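Local coordinates for protein malate dehydrogenase (Entamoeba histolytica, PDB 3I0P) that probably catalyses the reversible, NAD-dependent oxidation of malate to oxaloacetate, at residues D28-N31 / A32-R36. Sequence-based numbering, arbitrary orientation.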
ATOM      1  N   ASP A  28      -2.865  18.604  29.267  1.00 24.76           N
ATOM      2  CA  ASP A  28      -1.937  17.866  30.100  1.00 25.32           C
ATOM      3  C   ASP A  28      -0.533  18.143  29.555  1.00 25.53           C
ATOM      4  O   ASP A  28      -0.339  18.216  28.334  1.00 25.71           O
ATOM      5  CB  ASP A  28      -2.254  16.371  30.048  1.00 25.34           C
ATOM      6  CG  ASP A  28      -1.117  15.514  30.579  1.00 26.69           C
ATOM      7  OD1 ASP A  28      -1.220  15.019  31.720  1.00 28.21           O
ATOM      8  OD2 ASP A  28      -0.104  15.346  29.862  1.00 28.36           O
ATOM      9  N   GLU A  29       0.439  18.300  30.454  1.00 25.36           N
ATOM     10  CA  GLU A  29       1.780  18.702  30.044  1.00 25.28           C
ATOM     11  C   GLU A  29       2.437  17.715  29.067  1.00 25.29           C
ATOM     12  O   GLU A  29       3.007  18.131  28.045  1.00 25.43           O
ATOM     13  CB  GLU A  29       2.675  18.977  31.254  1.00 25.09           C
ATOM     14  CG  GLU A  29       3.977  19.666  30.893  1.00 25.59           C
ATOM     15  CD  GLU A  29       5.101  18.702  30.552  1.00 26.64           C
ATOM     16  OE1 GLU A  29       4.985  17.490  30.846  1.00 27.84           O
ATOM     17  OE2 GLU A  29       6.117  19.165  30.000  1.00 26.74           O
ATOM     18  N   GLU A  30       2.364  16.422  29.372  1.00 24.90           N
ATOM     19  CA  GLU A  30       2.918  15.424  28.465  1.00 24.88           C
ATOM     20  C   GLU A  30       2.196  15.461  27.108  1.00 24.63           C
ATOM     21  O   GLU A  30       2.847  15.381  26.062  1.00 24.48           O
ATOM     22  CB  GLU A  30       2.886  14.026  29.079  1.00 25.10           C
ATOM     23  CG  GLU A  30       3.733  12.999  28.310  1.00 25.51           C
ATOM     24  CD  GLU A  30       3.592  11.575  28.851  1.00 26.51           C
ATOM     25  OE1 GLU A  30       2.761  11.342  29.771  1.00 25.42           O
ATOM     26  OE2 GLU A  30       4.326  10.688  28.347  1.00 26.76           O
ATOM     27  N   ASN A  31       0.865  15.601  27.132  1.00 24.13           N
ATOM     28  CA  ASN A  31       0.079  15.778  25.909  1.00 23.64           C
ATOM     29  C   ASN A  31       0.572  16.946  25.057  1.00 23.25           C
ATOM     30  O   ASN A  31       0.715  16.808  23.841  1.00 23.23           O
ATOM     31  CB  ASN A  31      -1.408  15.955  26.223  1.00 24.00           C
ATOM     32  CG  ASN A  31      -2.110  14.639  26.581  1.00 24.85           C
ATOM     33  OD1 ASN A  31      -1.471  13.588  26.742  1.00 24.71           O
ATOM     34  ND2 ASN A  31      -3.440  14.703  26.717  1.00 24.35           N
ATOM     35  N   ALA A  32       0.849  18.091  25.688  1.00 22.59           N
ATOM     36  CA  ALA A  32       1.373  19.250  24.959  1.00 21.74           C
ATOM     37  C   ALA A  32       2.668  18.889  24.243  1.00 21.21           C
ATOM     38  O   ALA A  32       2.875  19.299  23.109  1.00 21.30           O
ATOM     39  CB  ALA A  32       1.582  20.440  25.883  1.00 21.67           C
ATOM     40  N   ARG A  33       3.523  18.108  24.906  1.00 20.54           N
ATOM     41  CA  ARG A  33       4.787  17.668  24.325  1.00 20.04           C
ATOM     42  C   ARG A  33       4.618  16.715  23.139  1.00 19.96           C
ATOM     43  O   ARG A  33       5.266  16.889  22.108  1.00 19.93           O
ATOM     44  CB  ARG A  33       5.707  17.057  25.385  1.00 19.75           C
ATOM     45  CG  ARG A  33       6.705  18.051  25.956  1.00 19.25           C
ATOM     46  CD  ARG A  33       7.667  17.392  26.926  1.00 18.14           C
ATOM     47  NE  ARG A  33       6.989  16.850  28.096  1.00 16.10           N
ATOM     48  CZ  ARG A  33       7.105  15.598  28.527  1.00 16.98           C
ATOM     49  NH1 ARG A  33       7.893  14.726  27.897  1.00 14.66           N
ATOM     50  NH2 ARG A  33       6.441  15.219  29.614  1.00 17.63           N
ATOM     51  N   MET A  34       3.742  15.726  23.282  1.00 19.90           N
ATOM     52  CA  MET A  34       3.501  14.768  22.212  1.00 19.98           C
ATOM     53  C   MET A  34       2.968  15.474  20.968  1.00 20.06           C
ATOM     54  O   MET A  34       3.450  15.236  19.873  1.00 20.09           O
ATOM     55  CB  MET A  34       2.546  13.657  22.667  1.00 20.02           C
ATOM     56  CG  MET A  34       3.150  12.679  23.676  1.00 19.69           C
ATOM     57  SD  MET A  34       1.992  11.364  24.113  1.00 20.80           S
ATOM     58  CE  MET A  34       2.985  10.313  25.171  1.00 17.78           C
ATOM     59  N   VAL A  35       2.004  16.375  21.164  1.00 20.21           N
ATOM     60  CA  VAL A  35       1.348  17.117  20.086  1.00 20.02           C
ATOM     61  C   VAL A  35       2.277  18.098  19.383  1.00 20.51           C
ATOM     62  O   VAL A  35       2.284  18.170  18.151  1.00 21.34           O
ATOM     63  CB  VAL A  35       0.104  17.869  20.611  1.00 20.07           C
ATOM     64  CG1 VAL A  35      -0.439  18.876  19.588  1.00 19.04           C
ATOM     65  CG2 VAL A  35      -0.958  16.868  21.021  1.00 19.52           C
ATOM     66  N   ARG A  36       3.060  18.854  20.147  1.00 20.27           N
ATOM     67  CA  ARG A  36       3.944  19.821  19.534  1.00 19.97           C
ATOM     68  C   ARG A  36       5.088  19.125  18.796  1.00 19.76           C
ATOM     69  O   ARG A  36       5.524  19.616  17.759  1.00 19.90           O
ATOM     70  CB  ARG A  36       4.436  20.863  20.551  1.00 20.18           C
ATOM     71  CG  ARG A  36       5.536  20.407  21.485  1.00 20.56           C
ATOM     72  CD  ARG A  36       6.911  20.712  20.925  1.00 20.15           C
ATOM     73  NE  ARG A  36       7.935  20.104  21.768  1.00 20.90           N
ATOM     74  CZ  ARG A  36       8.497  20.706  22.808  1.00 21.61           C
ATOM     75  NH1 ARG A  36       8.145  21.937  23.131  1.00 23.05           N
ATOM     76  NH2 ARG A  36       9.419  20.085  23.525  1.00 22.18           N
TER
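E29, on the first turn of helix 29-45 and just past the N-cap D28, is joined to R33 one turn later by an i to i+4 salt bridge. R33 leaves the backbone with its CB 3.4 Å from E30 O. CG follows, lying over one face of the R36 guanidinium, displaced toward its rim. The chain then bends at chi3 (-63°), which turns the guanidinium back toward the start of the helix. There R33 CD comes within 3.9 Å of E29 OE2, and R33 NE donates to the same oxygen at 3.1 Å, well out of the carboxylate plane. At the tip, R33 NH2 bonds to E29 OE1 at 3.0 Å, almost in the guanidinium plane and on the syn side of that oxygen. Arginine suits this place because it offers NE and an NH side by side, one to each oxygen; the grip fixes how the two flat groups are turned, their planes 28° apart. E29 OE2 also binds Y19 OH, which ties the pair to helix 11-24. Glutamate suits this first turn, where its negative charge should interact favourably with the helix dipole.

Aspartate suits the N-cap because its short carboxylate can reach an amide of the first turn: OD2 accepts from N31 N. D28 O meanwhile opens the regular backbone ladder by accepting from A32 N. E30, extended beyond CG, passes its CG by R33 NH2 and salt-bridges K73 through OE1. A32 is small enough to pack closely on Y19 and L22, while buried N31 has an amide donor, ND2, for the carbonyls of P70 and A72. M34 gives a long apolar chain to T98 and I99 of helix 93-111; extended beyond CG, it brings M34 CE to 3.5 Å from E30 OE2.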